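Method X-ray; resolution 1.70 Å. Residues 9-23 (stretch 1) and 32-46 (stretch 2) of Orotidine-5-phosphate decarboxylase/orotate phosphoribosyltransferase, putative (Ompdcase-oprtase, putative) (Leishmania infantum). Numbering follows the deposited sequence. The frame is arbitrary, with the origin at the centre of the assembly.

Stretch 1, residues 9-23: ERAKRSLLCVGLDPR
Stretch 2 (32-46) EECKRLIEQTHEYAA

Stretch 1 opens in the last part of a helix that begins earlier in the chain, turns through a loop and continues as a β-strand over residues 16-20; stretch 2 carries a helix, also begun earlier, from Glu32 to about Thr41, passes through a short 3-10 segment at 42-43, is extended at Ala45 (phi/psi -100/130°) and closes at Ala46 (-85/-27°). Strand and helix run nearly antiparallel, at 166°, with their axes 9.6 Å apart at closest approach. The register therefore runs in opposite senses, CA of Leu20 lying 6.2 Å from CA of Cys34 and CA of Arg10 5.0 Å from CA of Ala46. Together the stretches bury 804 Å².

Polar bonding concentrates at the two ends. Where stretch 2 leaves the helix, carbonyls of its closing residues are met by side chains of stretch 1. Arg10, with chi1 to chi3 all m and chi4 at -179°, folds its guanidinium so that Ala45 O lies at the edge of the group and accepts two hydrogen bonds, from Arg10 NE (2.9 Å) and Arg10 NH2 (2.8 Å). Arg10 NH2 also lies 2.9 Å from His42 O. Ser14, chi1 t, donates from OG to Tyr44 O (2.7 Å) while the same OG accepts from Leu16 N (3.0 Å, 165°), so one hydroxyl satisfies a carbonyl across the contact and an amide within its own stretch, that of Leu16 at the start of the strand. The backbones join directly where Ala46 N donates to Leu16 O (2.7 Å, 154°). Ala46 CB points toward stretch 1 and packs 3.3 Å from Ser14 O. Ala46 O, in contrast, is buried by the contact without any partner in the model.

Between these polar ends the strand offers Val18 and Leu20, both pointing toward the helix. Val18 (chi1 t) places CG2 3.8 Å from Ala45 CB and CG1 4.1 Å from Leu37 CD2. Leu20 (m, t) sets CD2 3.9 Å from Leu37 CD2, CD1 4.2 Å from Ile38 CD1 and CB 4.1 Å from Cys34 SG. Leu37 adopts t, p, and Ile38 m, t. Thr41 (chi1 p) returns its hydroxyl to the helix: OG1 donates to Leu37 O at 2.7 Å, is also hydrogen-bonded just outside the stretches, and lies 4.0 Å from Val18 CG1.

At the far end, Pro22 CD packs 4.1 Å from Cys34 SG (chi1 m). Glu33 extends with chi1 and chi2 t and chi3 at -12°, bringing its carboxylate to the backbone beyond the proline: Arg23 N donates to Glu33 OE2 (3.0 Å, 173°) and, weakly, to Glu33 OE1 (3.1 Å, 122°). The near-linear angle identifies OE2 as the better-placed acceptor.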

ATOM      1  N   GLU A   9     -11.559 -10.018  24.187  1.00 17.97           N
ATOM      2  CA  GLU A   9     -12.079  -9.408  25.412  1.00 17.96           C
ATOM      3  C   GLU A   9     -13.098  -8.316  25.081  1.00 17.30           C
ATOM      4  O   GLU A   9     -14.179  -8.284  25.660  1.00 16.44           O
ATOM      5  CB  GLU A   9     -10.941  -8.855  26.281  1.00 18.46           C
ATOM      6  CG  GLU A   9     -11.392  -8.152  27.565  1.00 20.87           C
ATOM      7  CD  GLU A   9     -11.967  -9.097  28.615  1.00 24.68           C
ATOM      8  OE1 GLU A   9     -12.666  -8.597  29.523  1.00 26.91           O
ATOM      9  OE2 GLU A   9     -11.728 -10.323  28.537  1.00 25.02           O
ATOM     10  N   ARG A  10     -12.765  -7.434  24.135  1.00 16.26           N
ATOM     11  CA  ARG A  10     -13.705  -6.388  23.742  1.00 15.94           C
ATOM     12  C   ARG A  10     -14.961  -6.952  23.087  1.00 15.69           C
ATOM     13  O   ARG A  10     -16.039  -6.393  23.264  1.00 16.16           O
ATOM     14  CB  ARG A  10     -13.052  -5.350  22.814  1.00 15.85           C
ATOM     15  CG  ARG A  10     -11.863  -4.599  23.419  1.00 16.66           C
ATOM     16  CD  ARG A  10     -12.225  -3.809  24.679  1.00 18.49           C
ATOM     17  NE  ARG A  10     -13.150  -2.706  24.415  1.00 20.35           N
ATOM     18  CZ  ARG A  10     -13.597  -1.871  25.348  1.00 22.94           C
ATOM     19  NH1 ARG A  10     -13.205  -2.015  26.612  1.00 25.49           N
ATOM     20  NH2 ARG A  10     -14.430  -0.886  25.024  1.00 22.88           N
ATOM     21  N   ALA A  11     -14.819  -8.053  22.344  1.00 15.68           N
ATOM     22  CA  ALA A  11     -15.941  -8.663  21.609  1.00 15.90           C
ATOM     23  C   ALA A  11     -17.033  -9.178  22.537  1.00 16.12           C
ATOM     24  O   ALA A  11     -18.169  -9.375  22.116  1.00 15.57           O
ATOM     25  CB  ALA A  11     -15.460  -9.767  20.671  1.00 16.06           C
ATOM     26  N   LYS A  12     -16.681  -9.378  23.806  1.00 16.13           N
ATOM     27  CA  LYS A  12     -17.670  -9.719  24.824  1.00 16.82           C
ATOM     28  C   LYS A  12     -18.692  -8.593  24.974  1.00 16.89           C
ATOM     29  O   LYS A  12     -19.828  -8.831  25.388  1.00 17.34           O
ATOM     30  CB  LYS A  12     -16.978  -9.981  26.159  1.00 17.06           C
ATOM     31  CG  LYS A  12     -16.030 -11.171  26.146  1.00 17.49           C
ATOM     32  CD  LYS A  12     -15.189 -11.169  27.414  1.00 18.91           C
ATOM     33  CE  LYS A  12     -14.437 -12.471  27.602  1.00 21.03           C
ATOM     34  NZ  LYS A  12     -13.565 -12.374  28.809  1.00 22.28           N
ATOM     35  N   ARG A  13     -18.286  -7.375  24.616  1.00 17.09           N
ATOM     36  CA  ARG A  13     -19.126  -6.187  24.770  1.00 17.04           C
ATOM     37  C   ARG A  13     -19.538  -5.539  23.447  1.00 16.53           C
ATOM     38  O   ARG A  13     -20.609  -4.937  23.362  1.00 16.47           O
ATOM     39  CB  ARG A  13     -18.412  -5.151  25.638  1.00 17.74           C
ATOM     40  CG  ARG A  13     -18.261  -5.572  27.102  1.00 19.76           C
ATOM     41  CD  ARG A  13     -17.309  -4.643  27.841  1.00 22.55           C
ATOM     42  N   SER A  14     -18.687  -5.649  22.428  1.00 15.71           N
ATOM     43  CA  SER A  14     -18.874  -4.857  21.206  1.00 15.14           C
ATOM     44  C   SER A  14     -18.136  -5.425  20.005  1.00 14.53           C
ATOM     45  O   SER A  14     -17.077  -6.021  20.162  1.00 13.77           O
ATOM     46  CB  SER A  14     -18.370  -3.431  21.439  1.00 15.75           C
ATOM     47  OG  SER A  14     -18.570  -2.632  20.288  1.00 16.90           O
ATOM     48  N   LEU A  15     -18.690  -5.206  18.813  1.00 13.52           N
ATOM     49  CA  LEU A  15     -17.968  -5.469  17.558  1.00 13.58           C
ATOM     50  C   LEU A  15     -17.732  -4.182  16.761  1.00 13.70           C
ATOM     51  O   LEU A  15     -17.382  -4.227  15.571  1.00 13.75           O
ATOM     52  CB  LEU A  15     -18.721  -6.480  16.692  1.00 13.58           C
ATOM     53  CG  LEU A  15     -18.944  -7.879  17.271  1.00 13.55           C
ATOM     54  CD1 LEU A  15     -19.667  -8.758  16.258  1.00 13.06           C
ATOM     55  CD2 LEU A  15     -17.628  -8.531  17.703  1.00 13.32           C
ATOM     56  N   LEU A  16     -17.931  -3.043  17.415  1.00 13.77           N
ATOM     57  CA  LEU A  16     -17.815  -1.745  16.750  1.00 13.93           C
ATOM     58  C   LEU A  16     -16.368  -1.261  16.675  1.00 14.28           C
ATOM     59  O   LEU A  16     -15.695  -1.136  17.691  1.00 14.60           O
ATOM     60  CB  LEU A  16     -18.687  -0.704  17.461  1.00 14.15           C
ATOM     61  CG  LEU A  16     -18.684   0.713  16.891  1.00 14.84           C
ATOM     62  CD1 LEU A  16     -19.269   0.734  15.484  1.00 15.77           C
ATOM     63  CD2 LEU A  16     -19.458   1.646  17.818  1.00 15.32           C
ATOM     64  N   CYS A  17     -15.905  -0.995  15.455  1.00 14.27           N
ATOM     65  CA  CYS A  17     -14.599  -0.374  15.233  1.00 14.79           C
ATOM     66  C   CYS A  17     -14.824   1.085  14.888  1.00 14.81           C
ATOM     67  O   CYS A  17     -15.588   1.394  13.974  1.00 15.90           O
ATOM     68  CB  CYS A  17     -13.868  -1.073  14.094  1.00 14.38           C
ATOM     69  SG  CYS A  17     -12.237  -0.388  13.727  1.00 15.21           S
ATOM     70  N   VAL A  18     -14.184   1.978  15.631  1.00 14.87           N
ATOM     71  CA  VAL A  18     -14.376   3.413  15.426  1.00 14.82           C
ATOM     72  C   VAL A  18     -13.237   3.974  14.573  1.00 15.08           C
ATOM     73  O   VAL A  18     -12.074   3.965  14.979  1.00 15.16           O
ATOM     74  CB  VAL A  18     -14.477   4.183  16.766  1.00 14.85           C
ATOM     75  CG1 VAL A  18     -14.713   5.672  16.525  1.00 14.75           C
ATOM     76  CG2 VAL A  18     -15.582   3.593  17.658  1.00 14.87           C
ATOM     77  N   GLY A  19     -13.582   4.455  13.384  1.00 15.67           N
ATOM     78  CA  GLY A  19     -12.590   5.073  12.506  1.00 15.92           C
ATOM     79  C   GLY A  19     -12.102   6.395  13.063  1.00 16.57           C
ATOM     80  O   GLY A  19     -12.885   7.175  13.614  1.00 16.90           O
ATOM     81  N   LEU A  20     -10.802   6.647  12.945  1.00 16.46           N
ATOM     82  CA  LEU A  20     -10.261   7.940  13.324  1.00 17.24           C
ATOM     83  C   LEU A  20      -9.730   8.599  12.063  1.00 17.84           C
ATOM     84  O   LEU A  20      -8.604   8.338  11.630  1.00 18.14           O
ATOM     85  CB  LEU A  20      -9.197   7.812  14.416  1.00 16.74           C
ATOM     86  CG  LEU A  20      -9.724   7.209  15.729  1.00 16.60           C
ATOM     87  CD1 LEU A  20      -8.581   6.953  16.695  1.00 16.57           C
ATOM     88  CD2 LEU A  20     -10.797   8.095  16.364  1.00 16.46           C
ATOM     89  N   ASP A  21     -10.593   9.421  11.472  1.00 18.68           N
ATOM     90  CA  ASP A  21     -10.376  10.030  10.166  1.00 19.78           C
ATOM     91  C   ASP A  21     -10.565  11.543  10.308  1.00 20.64           C
ATOM     92  O   ASP A  21     -11.574  12.089   9.858  1.00 20.45           O
ATOM     93  CB  ASP A  21     -11.384   9.459   9.160  1.00 19.62           C
ATOM     94  CG  ASP A  21     -11.363   7.943   9.105  1.00 20.92           C
ATOM     95  OD1 ASP A  21     -10.503   7.386   8.403  1.00 21.67           O
ATOM     96  OD2 ASP A  21     -12.217   7.301   9.760  1.00 22.24           O
ATOM     97  N   PRO A  22      -9.593  12.225  10.940  1.00 21.91           N
ATOM     98  CA  PRO A  22      -9.788  13.628  11.320  1.00 22.89           C
ATOM     99  C   PRO A  22     -10.022  14.553  10.123  1.00 24.02           C
ATOM    100  O   PRO A  22      -9.346  14.420   9.101  1.00 24.28           O
ATOM    101  CB  PRO A  22      -8.483  13.985  12.037  1.00 23.16           C
ATOM    102  CG  PRO A  22      -7.482  12.990  11.550  1.00 22.46           C
ATOM    103  CD  PRO A  22      -8.256  11.732  11.315  1.00 21.88           C
ATOM    104  N   ARG A  23     -10.984  15.465  10.261  1.00 25.19           N
ATOM    105  CA  ARG A  23     -11.273  16.476   9.238  1.00 26.27           C
ATOM    106  C   ARG A  23     -10.533  17.788   9.508  1.00 27.21           C
ATOM    107  O   ARG A  23     -10.525  18.691   8.663  1.00 27.14           O
ATOM    108  CB  ARG A  23     -12.780  16.736   9.149  1.00 26.62           C
ATOM    109  N   GLU A  32      -6.747  16.714  18.847  1.00 25.24           N
ATOM    110  CA  GLU A  32      -7.850  17.070  19.743  1.00 25.47           C
ATOM    111  C   GLU A  32      -9.182  16.474  19.291  1.00 25.28           C
ATOM    112  O   GLU A  32      -9.937  15.941  20.113  1.00 25.16           O
ATOM    113  CB  GLU A  32      -7.950  18.589  19.933  1.00 25.92           C
ATOM    114  CG  GLU A  32      -6.776  19.182  20.723  1.00 28.08           C
ATOM    115  CD  GLU A  32      -6.457  18.409  22.002  1.00 31.34           C
ATOM    116  OE1 GLU A  32      -7.354  18.271  22.865  1.00 32.32           O
ATOM    117  OE2 GLU A  32      -5.304  17.940  22.146  1.00 33.15           O
ATOM    118  N   GLU A  33      -9.446  16.557  17.988  1.00 24.89           N
ATOM    119  CA  GLU A  33     -10.625  15.958  17.364  1.00 24.60           C
ATOM    120  C   GLU A  33     -10.708  14.452  17.647  1.00 24.11           C
ATOM    121  O   GLU A  33     -11.767  13.942  18.020  1.00 23.63           O
ATOM    122  CB  GLU A  33     -10.602  16.212  15.852  1.00 24.88           C
ATOM    123  CG  GLU A  33     -11.800  15.655  15.085  1.00 26.66           C
ATOM    124  CD  GLU A  33     -11.683  15.845  13.578  1.00 28.54           C
ATOM    125  OE1 GLU A  33     -10.798  16.597  13.128  1.00 30.71           O
ATOM    126  OE2 GLU A  33     -12.486  15.243  12.837  1.00 29.61           O
ATOM    127  N   CYS A  34      -9.592  13.749  17.457  1.00 23.58           N
ATOM    128  CA  CYS A  34      -9.540  12.310  17.722  1.00 23.18           C
ATOM    129  C   CYS A  34      -9.707  11.992  19.210  1.00 23.04           C
ATOM    130  O   CYS A  34     -10.437  11.068  19.570  1.00 22.98           O
ATOM    131  CB  CYS A  34      -8.246  11.701  17.192  1.00 22.96           C
ATOM    132  SG  CYS A  34      -8.150  11.669  15.386  1.00 22.66           S
ATOM    133  N   LYS A  35      -9.040  12.762  20.068  1.00 23.00           N
ATOM    134  CA  LYS A  35      -9.177  12.584  21.519  1.00 23.20           C
ATOM    135  C   LYS A  35     -10.630  12.741  21.987  1.00 23.13           C
ATOM    136  O   LYS A  35     -11.120  11.932  22.784  1.00 23.15           O
ATOM    137  CB  LYS A  35      -8.250  13.533  22.277  1.00 23.34           C
ATOM    138  CG  LYS A  35      -6.797  13.082  22.305  1.00 24.49           C
ATOM    139  CD  LYS A  35      -5.926  14.109  23.017  1.00 26.30           C
ATOM    140  CE  LYS A  35      -4.543  13.544  23.323  1.00 27.05           C
ATOM    141  N   ARG A  36     -11.313  13.761  21.470  1.00 23.08           N
ATOM    142  CA  ARG A  36     -12.735  13.996  21.755  1.00 23.09           C
ATOM    143  C   ARG A  36     -13.605  12.812  21.324  1.00 22.55           C
ATOM    144  O   ARG A  36     -14.471  12.371  22.081  1.00 22.09           O
ATOM    145  CB  ARG A  36     -13.216  15.289  21.083  1.00 23.47           C
ATOM    146  CG  ARG A  36     -14.667  15.674  21.369  1.00 26.21           C
ATOM    147  CD  ARG A  36     -15.025  16.989  20.676  1.00 28.95           C
ATOM    148  NE  ARG A  36     -16.308  17.527  21.125  1.00 32.30           N
ATOM    149  N   LEU A  37     -13.365  12.289  20.119  1.00 21.74           N
ATOM    150  CA  LEU A  37     -14.133  11.145  19.626  1.00 21.20           C
ATOM    151  C   LEU A  37     -13.861   9.875  20.440  1.00 20.87           C
ATOM    152  O   LEU A  37     -14.778   9.093  20.696  1.00 20.87           O
ATOM    153  CB  LEU A  37     -13.872  10.898  18.130  1.00 21.16           C
ATOM    154  CG  LEU A  37     -14.793   9.893  17.426  1.00 21.14           C
ATOM    155  CD1 LEU A  37     -16.264  10.317  17.494  1.00 20.65           C
ATOM    156  CD2 LEU A  37     -14.367   9.714  15.971  1.00 20.56           C
ATOM    157  N   ILE A  38     -12.607   9.679  20.848  1.00 20.75           N
ATOM    158  CA  ILE A  38     -12.245   8.542  21.696  1.00 20.76           C
ATOM    159  C   ILE A  38     -12.984   8.640  23.031  1.00 20.95           C
ATOM    160  O   ILE A  38     -13.564   7.657  23.499  1.00 20.81           O
ATOM    161  CB  ILE A  38     -10.717   8.446  21.934  1.00 20.72           C
ATOM    162  CG1 ILE A  38      -9.994   8.057  20.639  1.00 20.97           C
ATOM    163  CG2 ILE A  38     -10.403   7.417  23.025  1.00 21.10           C
ATOM    164  CD1 ILE A  38      -8.503   8.370  20.647  1.00 20.57           C
ATOM    165  N   GLU A  39     -12.976   9.833  23.620  1.00 20.96           N
ATOM    166  CA  GLU A  39     -13.680  10.084  24.886  1.00 21.23           C
ATOM    167  C   GLU A  39     -15.175   9.773  24.777  1.00 21.21           C
ATOM    168  O   GLU A  39     -15.765   9.204  25.701  1.00 21.92           O
ATOM    169  CB  GLU A  39     -13.460  11.534  25.345  1.00 21.39           C
ATOM    170  N   GLN A  40     -15.776  10.125  23.644  1.00 20.75           N
ATOM    171  CA  GLN A  40     -17.210   9.910  23.420  1.00 20.69           C
ATOM    172  C   GLN A  40     -17.602   8.450  23.162  1.00 20.39           C
ATOM    173  O   GLN A  40     -18.738   8.053  23.442  1.00 20.53           O
ATOM    174  CB  GLN A  40     -17.702  10.779  22.260  1.00 20.76           C
ATOM    175  CG  GLN A  40     -17.693  12.269  22.544  1.00 22.48           C
ATOM    176  CD  GLN A  40     -17.848  13.105  21.291  1.00 23.82           C
ATOM    177  OE1 GLN A  40     -17.409  12.714  20.212  1.00 23.55           O
ATOM    178  NE2 GLN A  40     -18.470  14.269  21.431  1.00 26.07           N
ATOM    179  N   THR A  41     -16.665   7.651  22.646  1.00 19.38           N
ATOM    180  CA  THR A  41     -17.006   6.344  22.088  1.00 18.86           C
ATOM    181  C   THR A  41     -16.361   5.117  22.742  1.00 18.68           C
ATOM    182  O   THR A  41     -16.794   3.996  22.481  1.00 18.54           O
ATOM    183  CB  THR A  41     -16.684   6.280  20.568  1.00 18.48           C
ATOM    184  OG1 THR A  41     -15.277   6.483  20.371  1.00 17.72           O
ATOM    185  CG2 THR A  41     -17.484   7.331  19.792  1.00 18.47           C
ATOM    186  N   HIS A  42     -15.341   5.312  23.576  1.00 19.22           N
ATOM    187  CA  HIS A  42     -14.529   4.176  24.045  1.00 19.53           C
ATOM    188  C   HIS A  42     -15.301   3.101  24.822  1.00 19.30           C
ATOM    189  O   HIS A  42     -14.958   1.925  24.744  1.00 19.07           O
ATOM    190  CB  HIS A  42     -13.296   4.639  24.829  1.00 20.30           C
ATOM    191  CG  HIS A  42     -13.614   5.230  26.164  1.00 22.55           C
ATOM    192  ND1 HIS A  42     -13.596   4.490  27.327  1.00 25.59           N
ATOM    193  CD2 HIS A  42     -13.962   6.488  26.524  1.00 24.82           C
ATOM    194  CE1 HIS A  42     -13.918   5.265  28.346  1.00 25.37           C
ATOM    195  NE2 HIS A  42     -14.145   6.483  27.886  1.00 26.99           N
ATOM    196  N   GLU A  43     -16.348   3.496  25.548  1.00 18.93           N
ATOM    197  CA  GLU A  43     -17.156   2.523  26.288  1.00 19.26           C
ATOM    198  C   GLU A  43     -17.794   1.485  25.363  1.00 19.11           C
ATOM    199  O   GLU A  43     -18.085   0.363  25.785  1.00 19.25           O
ATOM    200  CB  GLU A  43     -18.232   3.224  27.128  1.00 19.36           C
ATOM    201  N   TYR A  44     -17.965   1.851  24.090  1.00 18.94           N
ATOM    202  CA  TYR A  44     -18.647   0.998  23.122  1.00 19.06           C
ATOM    203  C   TYR A  44     -17.771   0.550  21.953  1.00 18.47           C
ATOM    204  O   TYR A  44     -18.273  -0.036  20.995  1.00 18.47           O
ATOM    205  CB  TYR A  44     -19.922   1.692  22.625  1.00 19.69           C
ATOM    206  CG  TYR A  44     -20.857   1.987  23.768  1.00 21.46           C
ATOM    207  CD1 TYR A  44     -21.659   0.981  24.304  1.00 23.92           C
ATOM    208  CD2 TYR A  44     -20.906   3.257  24.346  1.00 24.84           C
ATOM    209  CE1 TYR A  44     -22.504   1.234  25.377  1.00 25.78           C
ATOM    210  CE2 TYR A  44     -21.753   3.521  25.419  1.00 26.02           C
ATOM    211  CZ  TYR A  44     -22.546   2.503  25.925  1.00 26.76           C
ATOM    212  OH  TYR A  44     -23.387   2.747  26.987  1.00 29.59           O
ATOM    213  N   ALA A  45     -16.467   0.788  22.060  1.00 17.90           N
ATOM    214  CA  ALA A  45     -15.533   0.481  20.966  1.00 17.37           C
ATOM    215  C   ALA A  45     -14.779  -0.826  21.194  1.00 17.02           C
ATOM    216  O   ALA A  45     -14.205  -1.037  22.266  1.00 17.92           O
ATOM    217  CB  ALA A  45     -14.557   1.628  20.770  1.00 17.57           C
ATOM    218  N   ALA A  46     -14.789  -1.692  20.182  1.00 15.73           N
ATOM    219  CA  ALA A  46     -13.966  -2.902  20.172  1.00 14.83           C
ATOM    220  C   ALA A  46     -12.564  -2.604  19.649  1.00 14.69           C
ATOM    221  O   ALA A  46     -11.613  -3.294  19.989  1.00 14.29           O
ATOM    222  CB  ALA A  46     -14.611  -3.980  19.329  1.00 15.07           C
TER